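Local coordinates for gifsy-2 prophage ATP-binding sugar transporter-like protein (Salmonella typhimurium LT2, PDB 2PP6) that is of unproven function but may bind ATP and be linked to sugar transport, and folds as a small prophage-encoded beta barrel with a long helix, at residues I29-S39 / K53-P64. Sequence-based numbering, arbitrary orientation.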
ATOM      1  N   ILE A  29      21.303  15.764  16.381  1.00 20.92           N
ATOM      2  CA  ILE A  29      21.034  17.056  15.754  1.00 22.41           C
ATOM      3  C   ILE A  29      20.767  18.088  16.832  1.00 22.71           C
ATOM      4  O   ILE A  29      19.831  17.968  17.601  1.00 23.27           O
ATOM      5  CB  ILE A  29      19.814  16.998  14.834  1.00 20.84           C
ATOM      6  CG1 ILE A  29      20.119  16.098  13.626  1.00 21.33           C
ATOM      7  CG2 ILE A  29      19.431  18.403  14.406  1.00 18.43           C
ATOM      8  CD1 ILE A  29      19.024  16.073  12.560  1.00 16.75           C
ATOM      9  N   ASN A  30      21.604  19.110  16.875  1.00 30.83           N
ATOM     10  CA  ASN A  30      21.495  20.155  17.874  1.00 32.17           C
ATOM     11  C   ASN A  30      21.218  19.636  19.285  1.00 30.38           C
ATOM     12  O   ASN A  30      20.351  20.137  19.986  1.00 27.56           O
ATOM     13  CB  ASN A  30      20.432  21.169  17.481  1.00 39.14           C
ATOM     14  CG  ASN A  30      20.604  22.464  18.215  1.00 38.43           C
ATOM     15  OD1 ASN A  30      21.726  22.949  18.355  1.00 38.44           O
ATOM     16  ND2 ASN A  30      19.509  23.038  18.689  1.00 38.20           N
ATOM     17  N   GLY A  31      21.960  18.621  19.700  1.00 29.52           N
ATOM     18  CA  GLY A  31      21.785  18.099  21.043  1.00 28.73           C
ATOM     19  C   GLY A  31      20.738  17.026  21.242  1.00 27.39           C
ATOM     20  O   GLY A  31      20.641  16.489  22.339  1.00 29.59           O
ATOM     21  N   THR A  32      19.957  16.713  20.210  1.00 27.32           N
ATOM     22  CA  THR A  32      18.925  15.688  20.322  1.00 27.42           C
ATOM     23  C   THR A  32      19.211  14.493  19.413  1.00 30.27           C
ATOM     24  O   THR A  32      19.500  14.652  18.225  1.00 27.31           O
ATOM     25  CB  THR A  32      17.533  16.232  19.927  1.00 31.71           C
ATOM     26  OG1 THR A  32      17.283  17.483  20.575  1.00 30.58           O
ATOM     27  CG2 THR A  32      16.460  15.255  20.337  1.00 29.12           C
ATOM     28  N   ASP A  33      19.118  13.297  19.978  1.00 29.76           N
ATOM     29  CA  ASP A  33      19.345  12.095  19.199  1.00 32.26           C
ATOM     30  C   ASP A  33      18.094  11.766  18.397  1.00 31.23           C
ATOM     31  O   ASP A  33      16.983  11.940  18.880  1.00 31.75           O
ATOM     32  CB  ASP A  33      19.717  10.946  20.120  1.00 42.87           C
ATOM     33  CG  ASP A  33      21.029  11.189  20.833  1.00 48.21           C
ATOM     34  OD1 ASP A  33      21.992  11.653  20.168  1.00 45.62           O
ATOM     35  OD2 ASP A  33      21.100  10.911  22.053  1.00 54.22           O
ATOM     36  N   CYS A  34      18.276  11.315  17.164  1.00 28.17           N
ATOM     37  CA  CYS A  34      17.143  10.986  16.303  1.00 26.30           C
ATOM     38  C   CYS A  34      17.532  10.104  15.113  1.00 24.52           C
ATOM     39  O   CYS A  34      18.711   9.876  14.856  1.00 24.60           O
ATOM     40  CB  CYS A  34      16.502  12.271  15.790  1.00 29.59           C
ATOM     41  SG  CYS A  34      17.654  13.315  14.907  1.00 28.82           S
ATOM     42  N   ILE A  35      16.536   9.619  14.383  1.00 13.83           N
ATOM     43  CA  ILE A  35      16.810   8.740  13.257  1.00 14.18           C
ATOM     44  C   ILE A  35      16.744   9.449  11.914  1.00 15.64           C
ATOM     45  O   ILE A  35      15.826  10.222  11.605  1.00 13.55           O
ATOM     46  CB  ILE A  35      15.859   7.486  13.257  1.00 11.31           C
ATOM     47  CG1 ILE A  35      16.397   6.410  14.202  1.00  6.54           C
ATOM     48  CG2 ILE A  35      15.820   6.839  11.868  1.00  4.96           C
ATOM     49  CD1 ILE A  35      16.681   6.860  15.581  1.00  9.87           C
ATOM     50  N   VAL A  36      17.727   9.156  11.089  1.00 14.06           N
ATOM     51  CA  VAL A  36      17.779   9.810   9.810  1.00 13.67           C
ATOM     52  C   VAL A  36      18.075   8.751   8.750  1.00 14.55           C
ATOM     53  O   VAL A  36      18.613   7.693   9.059  1.00 15.10           O
ATOM     54  CB  VAL A  36      18.876  10.916   9.900  1.00 25.80           C
ATOM     55  CG1 VAL A  36      20.097  10.541   9.080  1.00 19.06           C
ATOM     56  CG2 VAL A  36      18.284  12.258   9.529  1.00 26.22           C
ATOM     57  N   VAL A  37      17.695   8.995   7.510  1.00 20.98           N
ATOM     58  CA  VAL A  37      17.995   8.016   6.474  1.00 21.29           C
ATOM     59  C   VAL A  37      18.688   8.732   5.325  1.00 26.17           C
ATOM     60  O   VAL A  37      18.215   9.776   4.863  1.00 23.76           O
ATOM     61  CB  VAL A  37      16.711   7.296   5.971  1.00 14.34           C
ATOM     62  CG1 VAL A  37      17.037   6.408   4.786  1.00  8.85           C
ATOM     63  CG2 VAL A  37      16.116   6.444   7.101  1.00 15.09           C
ATOM     64  N   GLU A  38      19.823   8.185   4.890  1.00 21.91           N
ATOM     65  CA  GLU A  38      20.582   8.767   3.792  1.00 25.63           C
ATOM     66  C   GLU A  38      19.729   8.815   2.533  1.00 27.55           C
ATOM     67  O   GLU A  38      18.989   7.874   2.237  1.00 22.47           O
ATOM     68  CB  GLU A  38      21.858   7.969   3.551  1.00 39.94           C
ATOM     69  CG  GLU A  38      22.762   7.984   4.769  1.00 56.54           C
ATOM     70  CD  GLU A  38      24.246   8.011   4.425  1.00 64.38           C
ATOM     71  OE1 GLU A  38      24.679   8.929   3.684  1.00 68.35           O
ATOM     72  OE2 GLU A  38      24.982   7.119   4.906  1.00 65.68           O
ATOM     73  N   SER A  39      19.822   9.922   1.801  1.00 36.56           N
ATOM     74  CA  SER A  39      19.033  10.091   0.587  1.00 42.24           C
ATOM     75  C   SER A  39      19.373   9.086  -0.488  1.00 47.93           C
ATOM     76  O   SER A  39      18.614   8.898  -1.428  1.00 47.62           O
ATOM     77  CB  SER A  39      19.197  11.504   0.041  1.00 53.07           C
ATOM     78  OG  SER A  39      18.497  12.431   0.857  1.00 55.07           O
ATOM     79  N   LYS A  53      26.708  15.881   2.204  1.00 47.34           N
ATOM     80  CA  LYS A  53      25.766  14.805   2.534  1.00 42.33           C
ATOM     81  C   LYS A  53      24.298  15.270   2.595  1.00 39.52           C
ATOM     82  O   LYS A  53      24.005  16.412   2.955  1.00 34.28           O
ATOM     83  CB  LYS A  53      26.166  14.182   3.872  1.00 62.93           C
ATOM     84  CG  LYS A  53      25.385  12.942   4.252  1.00 67.29           C
ATOM     85  CD  LYS A  53      25.944  11.702   3.597  1.00 69.88           C
ATOM     86  CE  LYS A  53      27.328  11.394   4.134  1.00 70.33           C
ATOM     87  NZ  LYS A  53      27.856  10.120   3.578  1.00 71.16           N
ATOM     88  N   ASN A  54      23.381  14.367   2.257  1.00 34.40           N
ATOM     89  CA  ASN A  54      21.951  14.671   2.258  1.00 29.83           C
ATOM     90  C   ASN A  54      21.140  13.599   2.995  1.00 26.87           C
ATOM     91  O   ASN A  54      21.318  12.413   2.754  1.00 24.46           O
ATOM     92  CB  ASN A  54      21.470  14.806   0.818  1.00 35.23           C
ATOM     93  CG  ASN A  54      20.519  15.952   0.643  1.00 39.37           C
ATOM     94  OD1 ASN A  54      19.333  15.834   0.934  1.00 42.29           O
ATOM     95  ND2 ASN A  54      21.038  17.086   0.194  1.00 42.80           N
ATOM     96  N   VAL A  55      20.249  14.002   3.895  1.00 36.91           N
ATOM     97  CA  VAL A  55      19.467  13.022   4.653  1.00 35.02           C
ATOM     98  C   VAL A  55      18.088  13.532   5.025  1.00 32.99           C
ATOM     99  O   VAL A  55      17.894  14.736   5.177  1.00 34.14           O
ATOM    100  CB  VAL A  55      20.148  12.680   5.979  1.00 19.87           C
ATOM    101  CG1 VAL A  55      21.623  12.408   5.756  1.00 12.02           C
ATOM    102  CG2 VAL A  55      19.952  13.828   6.962  1.00 22.41           C
ATOM    103  N   VAL A  56      17.125  12.630   5.181  1.00 25.70           N
ATOM    104  CA  VAL A  56      15.811  13.080   5.605  1.00 23.18           C
ATOM    105  C   VAL A  56      15.560  12.560   7.029  1.00 21.99           C
ATOM    106  O   VAL A  56      15.913  11.434   7.369  1.00 21.91           O
ATOM    107  CB  VAL A  56      14.695  12.666   4.615  1.00 19.48           C
ATOM    108  CG1 VAL A  56      15.296  12.109   3.372  1.00 17.75           C
ATOM    109  CG2 VAL A  56      13.740  11.730   5.260  1.00 19.51           C
ATOM    110  N   VAL A  57      14.986  13.419   7.864  1.00 17.81           N
ATOM    111  CA  VAL A  57      14.730  13.129   9.266  1.00 18.78           C
ATOM    112  C   VAL A  57      13.414  12.421   9.539  1.00 19.07           C
ATOM    113  O   VAL A  57      12.344  12.959   9.269  1.00 24.17           O
ATOM    114  CB  VAL A  57      14.771  14.444  10.074  1.00 14.69           C
ATOM    115  CG1 VAL A  57      14.623  14.161  11.567  1.00  9.95           C
ATOM    116  CG2 VAL A  57      16.073  15.156   9.798  1.00  8.04           C
ATOM    117  N   PHE A  58      13.484  11.226  10.109  1.00 22.45           N
ATOM    118  CA  PHE A  58      12.266  10.477  10.390  1.00 21.41           C
ATOM    119  C   PHE A  58      11.668  10.653  11.781  1.00 22.96           C
ATOM    120  O   PHE A  58      10.454  10.628  11.933  1.00 27.72           O
ATOM    121  CB  PHE A  58      12.489   8.998  10.106  1.00 15.78           C
ATOM    122  CG  PHE A  58      12.410   8.649   8.643  1.00 16.52           C
ATOM    123  CD1 PHE A  58      11.408   7.822   8.169  1.00 13.39           C
ATOM    124  CD2 PHE A  58      13.336   9.162   7.735  1.00 18.28           C
ATOM    125  CE1 PHE A  58      11.325   7.511   6.808  1.00 18.67           C
ATOM    126  CE2 PHE A  58      13.263   8.852   6.377  1.00 19.26           C
ATOM    127  CZ  PHE A  58      12.259   8.029   5.911  1.00 19.17           C
ATOM    128  N   SER A  59      12.500  10.850  12.793  1.00 19.36           N
ATOM    129  CA  SER A  59      11.998  11.025  14.150  1.00 20.83           C
ATOM    130  C   SER A  59      11.112  12.266  14.212  1.00 22.29           C
ATOM    131  O   SER A  59      11.368  13.254  13.513  1.00 23.43           O
ATOM    132  CB  SER A  59      13.173  11.170  15.112  1.00 23.96           C
ATOM    133  OG  SER A  59      14.029  10.049  15.012  1.00 29.22           O
ATOM    134  N   GLY A  60      10.068  12.228  15.041  1.00 17.28           N
ATOM    135  CA  GLY A  60       9.181  13.378  15.141  1.00 18.46           C
ATOM    136  C   GLY A  60       9.496  14.248  16.340  1.00 21.21           C
ATOM    137  O   GLY A  60       8.755  15.173  16.645  1.00 15.62           O
ATOM    138  N   ASN A  61      10.606  13.968  17.017  1.00 22.61           N
ATOM    139  CA  ASN A  61      10.946  14.722  18.211  1.00 23.65           C
ATOM    140  C   ASN A  61      11.994  15.810  18.025  1.00 22.01           C
ATOM    141  O   ASN A  61      12.486  16.358  19.004  1.00 14.86           O
ATOM    142  CB  ASN A  61      11.367  13.763  19.335  1.00 25.14           C
ATOM    143  CG  ASN A  61      12.688  13.068  19.057  1.00 39.27           C
ATOM    144  OD1 ASN A  61      12.912  12.573  17.959  1.00 49.68           O
ATOM    145  ND2 ASN A  61      13.553  13.003  20.064  1.00 45.22           N
ATOM    146  N   VAL A  62      12.316  16.128  16.772  1.00 22.50           N
ATOM    147  CA  VAL A  62      13.287  17.180  16.463  1.00 22.72           C
ATOM    148  C   VAL A  62      12.765  18.104  15.379  1.00 23.87           C
ATOM    149  O   VAL A  62      11.916  17.719  14.568  1.00 24.81           O
ATOM    150  CB  VAL A  62      14.659  16.623  15.954  1.00 20.92           C
ATOM    151  CG1 VAL A  62      15.342  15.828  17.040  1.00 24.65           C
ATOM    152  CG2 VAL A  62      14.448  15.756  14.740  1.00 15.54           C
ATOM    153  N   ILE A  63      13.276  19.330  15.382  1.00 34.67           N
ATOM    154  CA  ILE A  63      12.939  20.340  14.370  1.00 39.34           C
ATOM    155  C   ILE A  63      14.283  20.912  13.932  1.00 39.44           C
ATOM    156  O   ILE A  63      14.757  21.903  14.492  1.00 38.89           O
ATOM    157  CB  ILE A  63      12.091  21.505  14.930  1.00 53.68           C
ATOM    158  CG1 ILE A  63      11.906  21.345  16.434  1.00 60.82           C
ATOM    159  CG2 ILE A  63      10.754  21.549  14.227  1.00 58.06           C
ATOM    160  CD1 ILE A  63      11.106  22.458  17.066  1.00 66.07           C
ATOM    161  N   PRO A  64      14.921  20.289  12.929  1.00 19.27           N
ATOM    162  CA  PRO A  64      16.221  20.768  12.454  1.00 17.14           C
ATOM    163  C   PRO A  64      16.212  22.191  11.903  1.00 18.54           C
ATOM    164  O   PRO A  64      15.207  22.656  11.376  1.00 13.51           O
ATOM    165  CB  PRO A  64      16.603  19.725  11.410  1.00 20.89           C
ATOM    166  CG  PRO A  64      15.285  19.279  10.877  1.00 21.96           C
ATOM    167  CD  PRO A  64      14.458  19.143  12.127  1.00 19.10           C
TER
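V37 and V56 pair side by side as an antiparallel hydrogen-bonded pair, and the two bonds between them set the register of strands 32-38 and 53-57. V37 N reaches V56 O at 3.0 Å, and V56 N returns to V37 O. The backbone bonding runs on at both ends, through F58 N to I35 O and S39 N to N54 O. Beyond the second strand a side chain takes over from the main chain: S59 OG accepts the amide hydrogen of I35 N in a nearly straight bond (2.6 Å, 173°), and this ties the loop that follows strand 53-57 to I35 of strand 32-38.

Apolar contacts follow the alternation of a beta sheet. On the face shared by V36, V55 and V57, V36 CG2 lies 3.4 Å from V55 CG2 and also meets V57 CG2, which in turn touches I29 CD1. The other face carries V37; with CG1 anti to the backbone N (chi1 173°), its CG2 is placed beside that N, where it makes an off-centre CH-pi contact 4.2 Å from the centroid of the F58 ring. Farther along the loop, V62 CG1 packs 3.5 Å from T32 CG2 and also approaches C34 CB.

Charge enters at one end, where E38 OE1 and K53 NZ form a weak salt bridge at 3.4 Å; K53, bent at chi2 and chi3, curls its chain back to the carboxylate. E38 OE2 pairs separately with R73, so the two oxygens have different cationic partners.

Both strands belong to the closed antiparallel barrel, with 25-29 flanking 32-38 and 88-95 flanking 53-57. I29 and P64 pack on L91 of strand 88-95, whereas V37 and F58 meet helix 2-23.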